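Local coordinates for protein toll-like receptor 6, Variable lymphocyte receptor B (Mus musculus, PDB 3A79) that probably serves as an innate immune receptor ectodomain that senses microbial lipopeptides together with Toll-like receptor 2, here fused to hagfish leucine-rich repeats, at residues E260-C265 with I288-D293; S226-N231 with V254-I259. All coordinates share one frame; numbering follows the deposited sequence.

Interaction 1. Residues E260-C265 with I288-D293; sequences ETTWKC and ITERID
T261 and I288 form a parallel bridge with CA atoms 5.5 Å apart, and just beyond it the CA atoms of T262 and T289 are only 4.5 Å apart, although no hydrogen bond spans the two segments. The largest share of the contact belongs to W263, whose CB points toward 288-293 and whose CG lies anti to the backbone N (chi1 -176°). I292 lays CG2 over one face of the indole in a CH-pi contact, 3.9 Å from the centroid of the W263 five-membered ring and 29° off its normal. D293 O lies at the ring edge, in plane, 3.7 Å from W263 CD1. I288 CD1 comes obliquely to within 3.8 Å of W263 CE3, its side chain running beside the indole. W263 NE1 has a weak hydrogen bond to A323 O. E260 CG meets T289 OG1 at 3.3 Å, and T289 OG1 has a weak hydrogen bond to T287 O. T262 OG1 hydrogen-bonds to D232 OD1. Within 288-293, R291 NE forms a salt bridge with D293 OD1 at 2.9 Å. Since T262 OG1, W263 NE1 and the R291-D293 pair make no polar link across, apolar contact around the indole probably dominates here, in the TLR6 part.

Interaction 2. Residues S226-N231 with V254-I259; sequences SNIKLN and VTLQHI. With NAG (2-acetamido-2-deoxy-beta-D-glucopyranose), chain F.
N227 N donates to Q257 O over 3.0 Å, the bond that goes with a parallel bridge between S226 and Q257. One residue on, I228 N makes a weak bond of 3.4 Å to H258 O. The side chains of S226 and Q257 share a sheet face and meet through S226 OG and Q257 CB, 3.7 Å apart. The other face is apolar. I228 CD1 touches L256 CG at 3.7 Å, the two side chains crossing at about a right angle, whereas I228 and I259 lie side by side with I228 CB 3.8 Å from I259 CG2. N227 and H258 also run alongside each other, N227 OD1 coming to 3.6 Å from H258 ND1 without a hydrogen bond; H258 CD2 comes within 3.5 Å of C2 of NAG, part of a glycan attached to the protein. In the next shell, N227 ND2 is held by F203 O, I259 packs on I283 of strand 278-288, and L256 packs on L269 of helix 263-273. The chain turns a corner at H258, where phi is positive (61°). Parallel strands stacked repeat after repeat, with hydrophobic residues turned into the core, are the hallmark of the leucine-rich repeat solenoid, here in the TLR6 part.

In the fold
Strand 252-261 takes part in both interactions, pairing with strand 222-229 in interaction 2 and with the end of strand 278-288 in interaction 1, so the two contacts join three successive strands. They meet directly: E260 N lies 2.8 Å from I228 O and E260 O 2.8 Å from L230 N, probable hydrogen bonds that carry the ladder of interaction 2 to the edge of interaction 1. Interaction 2, buried and about 17 Å from the chain's centre to its own, combines backbone bonds with apolar packing. Interaction 1, about 24 Å out and partly buried, keeps one bridge before side-chain contacts between 263-265 and the loop after 288 take over. Both adjoin glycan sugars, at H258 and E260.

Interaction 1. Residues E260-C265 with I288-D293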
loop_
_atom_site.group_PDB
_atom_site.type_symbol
_atom_site.label_atom_id
_atom_site.label_comp_id
_atom_site.label_asym_id
_atom_site.label_seq_id
_atom_site.Cartn_x
_atom_site.Cartn_y
_atom_site.Cartn_z
ATOM N N GLU B 260 -12.134 7.257 -24.778
ATOM C CA GLU B 260 -11.591 8.436 -24.137
ATOM C C GLU B 260 -12.664 9.481 -24.209
ATOM O O GLU B 260 -13.119 9.823 -25.295
ATOM C CB GLU B 260 -10.373 8.954 -24.880
ATOM C CG GLU B 260 -10.163 10.435 -24.661
ATOM C CD GLU B 260 -9.282 11.061 -25.715
ATOM O OE1 GLU B 260 -9.567 12.219 -26.112
ATOM O OE2 GLU B 260 -8.318 10.388 -26.146
ATOM N N THR B 261 -13.078 9.997 -23.062
ATOM C CA THR B 261 -14.260 10.845 -23.038
ATOM C C THR B 261 -14.204 11.866 -21.916
ATOM O O THR B 261 -13.522 11.666 -20.925
ATOM C CB THR B 261 -15.553 9.989 -22.907
ATOM O OG1 THR B 261 -16.525 10.703 -22.152
ATOM C CG2 THR B 261 -15.278 8.706 -22.162
ATOM N N THR B 262 -14.909 12.972 -22.091
ATOM C CA THR B 262 -15.173 13.895 -20.995
ATOM C C THR B 262 -15.871 13.194 -19.834
ATOM O O THR B 262 -16.447 12.123 -20.001
ATOM C CB THR B 262 -16.089 15.036 -21.466
ATOM O OG1 THR B 262 -15.334 15.920 -22.290
ATOM C CG2 THR B 262 -16.621 15.826 -20.292
ATOM N N TRP B 263 -15.826 13.793 -18.651
ATOM C CA TRP B 263 -16.666 13.306 -17.571
ATOM C C TRP B 263 -18.128 13.652 -17.864
ATOM O O TRP B 263 -19.001 12.787 -17.749
ATOM C CB TRP B 263 -16.222 13.822 -16.192
ATOM C CG TRP B 263 -17.047 13.219 -15.084
ATOM C CD1 TRP B 263 -17.821 13.884 -14.167
ATOM C CD2 TRP B 263 -17.225 11.821 -14.820
ATOM N NE1 TRP B 263 -18.455 12.986 -13.346
ATOM C CE2 TRP B 263 -18.101 11.713 -13.718
ATOM C CE3 TRP B 263 -16.729 10.647 -15.409
ATOM C CZ2 TRP B 263 -18.481 10.480 -13.185
ATOM C CZ3 TRP B 263 -17.113 9.421 -14.879
ATOM C CH2 TRP B 263 -17.977 9.349 -13.775
ATOM N N LYS B 264 -18.389 14.905 -18.246
ATOM C CA LYS B 264 -19.737 15.337 -18.651
ATOM C C LYS B 264 -20.372 14.317 -19.594
ATOM O O LYS B 264 -21.537 13.933 -19.432
ATOM C CB LYS B 264 -19.683 16.715 -19.332
ATOM C CG LYS B 264 -21.027 17.383 -19.609
ATOM C CD LYS B 264 -20.827 18.835 -20.071
ATOM C CE LYS B 264 -21.946 19.789 -19.593
ATOM N NZ LYS B 264 -23.010 20.098 -20.619
ATOM N N CYS B 265 -19.585 13.872 -20.571
ATOM C CA CYS B 265 -20.074 12.963 -21.590
ATOM C C CYS B 265 -20.257 11.550 -21.047
ATOM O O CYS B 265 -21.066 10.781 -21.558
ATOM C CB CYS B 265 -19.147 12.968 -22.816
ATOM S SG CYS B 265 -19.797 12.033 -24.244
ATOM N N ILE B 288 -10.965 9.284 -18.581
ATOM C CA ILE B 288 -11.665 10.524 -18.198
ATOM C C ILE B 288 -10.863 11.765 -18.620
ATOM O O ILE B 288 -9.657 11.831 -18.390
ATOM C CB ILE B 288 -11.887 10.592 -16.675
ATOM C CG1 ILE B 288 -12.353 9.241 -16.111
ATOM C CG2 ILE B 288 -12.838 11.698 -16.331
ATOM C CD1 ILE B 288 -13.647 8.731 -16.684
ATOM N N THR B 289 -11.517 12.767 -19.206
ATOM C CA THR B 289 -10.749 13.663 -20.073
ATOM C C THR B 289 -10.425 15.118 -19.752
ATOM O O THR B 289 -9.247 15.432 -19.593
ATOM C CB THR B 289 -11.090 13.471 -21.552
ATOM O OG1 THR B 289 -10.101 12.601 -22.111
ATOM C CG2 THR B 289 -11.070 14.786 -22.307
ATOM N N GLU B 290 -11.379 16.030 -19.692
ATOM C CA GLU B 290 -10.927 17.435 -19.648
ATOM C C GLU B 290 -11.123 18.063 -18.287
ATOM O O GLU B 290 -10.348 18.921 -17.869
ATOM C CB GLU B 290 -11.622 18.317 -20.694
ATOM C CG GLU B 290 -11.327 18.016 -22.162
ATOM C CD GLU B 290 -12.363 18.647 -23.100
ATOM O OE1 GLU B 290 -13.264 19.368 -22.610
ATOM O OE2 GLU B 290 -12.284 18.427 -24.329
ATOM N N ARG B 291 -12.189 17.648 -17.615
ATOM C CA ARG B 291 -12.568 18.207 -16.333
ATOM C C ARG B 291 -13.562 17.254 -15.706
ATOM O O ARG B 291 -14.175 16.446 -16.394
ATOM C CB ARG B 291 -13.175 19.605 -16.500
ATOM C CG ARG B 291 -13.988 19.791 -17.783
ATOM C CD ARG B 291 -14.210 21.250 -18.161
ATOM N NE ARG B 291 -14.863 21.970 -17.074
ATOM C CZ ARG B 291 -14.223 22.688 -16.151
ATOM N NH1 ARG B 291 -12.898 22.788 -16.179
ATOM N NH2 ARG B 291 -14.907 23.311 -15.198
ATOM N N ILE B 292 -13.697 17.333 -14.390
ATOM C CA ILE B 292 -14.711 16.576 -13.683
ATOM C C ILE B 292 -15.527 17.527 -12.806
ATOM O O ILE B 292 -15.056 17.995 -11.770
ATOM C CB ILE B 292 -14.087 15.467 -12.829
ATOM C CG1 ILE B 292 -13.234 14.536 -13.696
ATOM C CG2 ILE B 292 -15.159 14.686 -12.112
ATOM C CD1 ILE B 292 -12.564 13.385 -12.915
ATOM N N ASP B 293 -16.746 17.833 -13.244
ATOM C CA ASP B 293 -17.621 18.739 -12.506
ATOM C C ASP B 293 -18.861 18.000 -12.043
ATOM O O ASP B 293 -19.042 16.813 -12.360
ATOM C CB ASP B 293 -18.002 19.945 -13.358
ATOM C CG ASP B 293 -16.787 20.705 -13.866
ATOM O OD1 ASP B 293 -16.585 20.743 -15.099
ATOM O OD2 ASP B 293 -16.020 21.250 -13.041
#

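Interaction 2. Residues S226-N231 with V254-I259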
loop_
_atom_site.group_PDB
_atom_site.type_symbol
_atom_site.label_atom_id
_atom_site.label_comp_id
_atom_site.label_asym_id
_atom_site.label_seq_id
_atom_site.Cartn_x
_atom_site.Cartn_y
_atom_site.Cartn_z
ATOM N N SER B 226 -15.542 -0.271 -30.416
ATOM C CA SER B 226 -14.135 -0.081 -30.084
ATOM C C SER B 226 -13.543 1.175 -30.727
ATOM O O SER B 226 -13.819 1.473 -31.885
ATOM C CB SER B 226 -13.336 -1.306 -30.510
ATOM O OG SER B 226 -13.822 -2.475 -29.867
ATOM N N ASN B 227 -12.717 1.892 -29.965
ATOM C CA ASN B 227 -12.103 3.144 -30.407
ATOM C C ASN B 227 -13.107 4.300 -30.426
ATOM O O ASN B 227 -13.510 4.784 -31.486
ATOM C CB ASN B 227 -11.437 2.995 -31.780
ATOM C CG ASN B 227 -10.358 1.904 -31.813
ATOM O OD1 ASN B 227 -9.942 1.368 -30.781
ATOM N ND2 ASN B 227 -9.902 1.580 -33.019
ATOM N N ILE B 228 -13.500 4.745 -29.240
ATOM C CA ILE B 228 -14.466 5.821 -29.107
ATOM C C ILE B 228 -13.822 7.023 -28.436
ATOM O O ILE B 228 -13.531 6.987 -27.241
ATOM C CB ILE B 228 -15.645 5.371 -28.247
ATOM C CG1 ILE B 228 -16.136 4.007 -28.718
ATOM C CG2 ILE B 228 -16.769 6.421 -28.273
ATOM C CD1 ILE B 228 -17.079 3.352 -27.753
ATOM N N LYS B 229 -13.607 8.087 -29.203
ATOM C CA LYS B 229 -13.010 9.310 -28.670
ATOM C C LYS B 229 -14.019 10.449 -28.702
ATOM O O LYS B 229 -14.439 10.877 -29.775
ATOM C CB LYS B 229 -11.783 9.692 -29.490
ATOM C CG LYS B 229 -11.083 10.968 -29.053
ATOM C CD LYS B 229 -9.920 11.256 -29.999
ATOM C CE LYS B 229 -8.965 12.319 -29.477
ATOM N NZ LYS B 229 -7.617 12.158 -30.106
ATOM N N LEU B 230 -14.398 10.947 -27.529
ATOM C CA LEU B 230 -15.436 11.967 -27.436
ATOM C C LEU B 230 -15.015 13.170 -26.618
ATOM O O LEU B 230 -14.378 13.032 -25.579
ATOM C CB LEU B 230 -16.693 11.382 -26.797
ATOM C CG LEU B 230 -17.112 10.007 -27.294
ATOM C CD1 LEU B 230 -17.989 9.314 -26.269
ATOM C CD2 LEU B 230 -17.821 10.153 -28.628
ATOM N N ASN B 231 -15.369 14.352 -27.098
ATOM C CA ASN B 231 -15.471 15.510 -26.224
ATOM C C ASN B 231 -16.946 15.857 -26.049
ATOM O O ASN B 231 -17.808 14.998 -26.231
ATOM C CB ASN B 231 -14.653 16.700 -26.738
ATOM C CG ASN B 231 -14.636 16.791 -28.242
ATOM O OD1 ASN B 231 -15.683 16.891 -28.871
ATOM N ND2 ASN B 231 -13.444 16.774 -28.826
ATOM N N VAL B 254 -23.983 -4.460 -23.704
ATOM C CA VAL B 254 -23.210 -3.454 -24.422
ATOM C C VAL B 254 -21.779 -3.366 -23.867
ATOM O O VAL B 254 -21.555 -3.374 -22.650
ATOM C CB VAL B 254 -23.911 -2.072 -24.419
ATOM C CG1 VAL B 254 -22.977 -0.982 -24.902
ATOM C CG2 VAL B 254 -25.125 -2.112 -25.302
ATOM N N THR B 255 -20.812 -3.313 -24.774
ATOM C CA THR B 255 -19.424 -3.177 -24.382
ATOM C C THR B 255 -18.729 -2.035 -25.113
ATOM O O THR B 255 -18.668 -2.007 -26.345
ATOM C CB THR B 255 -18.675 -4.462 -24.628
ATOM O OG1 THR B 255 -19.217 -5.477 -23.779
ATOM C CG2 THR B 255 -17.202 -4.283 -24.320
ATOM N N LEU B 256 -18.220 -1.088 -24.329
ATOM C CA LEU B 256 -17.430 0.025 -24.838
ATOM C C LEU B 256 -15.931 -0.239 -24.591
ATOM O O LEU B 256 -15.533 -0.477 -23.463
ATOM C CB LEU B 256 -17.885 1.314 -24.143
ATOM C CG LEU B 256 -19.005 2.142 -24.803
ATOM C CD1 LEU B 256 -19.981 1.281 -25.595
ATOM C CD2 LEU B 256 -19.745 3.050 -23.797
ATOM N N GLN B 257 -15.109 -0.219 -25.640
ATOM C CA GLN B 257 -13.661 -0.469 -25.510
ATOM C C GLN B 257 -12.837 0.711 -25.980
ATOM O O GLN B 257 -13.090 1.272 -27.043
ATOM C CB GLN B 257 -13.235 -1.684 -26.321
ATOM C CG GLN B 257 -12.854 -2.885 -25.513
ATOM C CD GLN B 257 -12.450 -4.049 -26.397
ATOM O OE1 GLN B 257 -13.149 -5.061 -26.457
ATOM N NE2 GLN B 257 -11.323 -3.908 -27.101
ATOM N N HIS B 258 -11.844 1.090 -25.190
ATOM C CA HIS B 258 -10.991 2.218 -25.548
ATOM C C HIS B 258 -11.699 3.578 -25.695
ATOM O O HIS B 258 -11.387 4.345 -26.602
ATOM C CB HIS B 258 -10.231 1.864 -26.815
ATOM C CG HIS B 258 -9.718 0.460 -26.811
ATOM N ND1 HIS B 258 -10.141 -0.493 -27.713
ATOM C CD2 HIS B 258 -8.846 -0.165 -25.985
ATOM C CE1 HIS B 258 -9.538 -1.639 -27.456
ATOM N NE2 HIS B 258 -8.748 -1.467 -26.413
ATOM N N ILE B 259 -12.623 3.881 -24.785
ATOM C CA ILE B 259 -13.339 5.158 -24.787
ATOM C C ILE B 259 -12.547 6.225 -24.060
ATOM O O ILE B 259 -12.315 6.120 -22.863
ATOM C CB ILE B 259 -14.676 5.063 -24.034
ATOM C CG1 ILE B 259 -15.231 3.650 -24.105
ATOM C CG2 ILE B 259 -15.674 6.068 -24.549
ATOM C CD1 ILE B 259 -14.620 2.735 -23.085
HETATM C C1 NAG F . -6.687 2.369 -24.471
HETATM C C2 NAG F . -5.765 1.444 -25.276
HETATM C C3 NAG F . -4.832 2.155 -26.248
HETATM C C4 NAG F . -5.423 3.419 -26.878
HETATM C C5 NAG F . -6.358 4.212 -25.968
HETATM C C6 NAG F . -7.122 5.236 -26.805
HETATM C C7 NAG F . -5.052 -0.713 -24.326
HETATM C C8 NAG F . -4.887 -1.320 -22.965
HETATM N N2 NAG F . -4.943 0.625 -24.397
HETATM O O3 NAG F . -4.535 1.234 -27.276
HETATM O O4 NAG F . -4.361 4.250 -27.318
HETATM O O5 NAG F . -7.270 3.376 -25.282
HETATM O O6 NAG F . -7.980 6.014 -25.998
HETATM O O7 NAG F . -5.274 -1.457 -25.286
#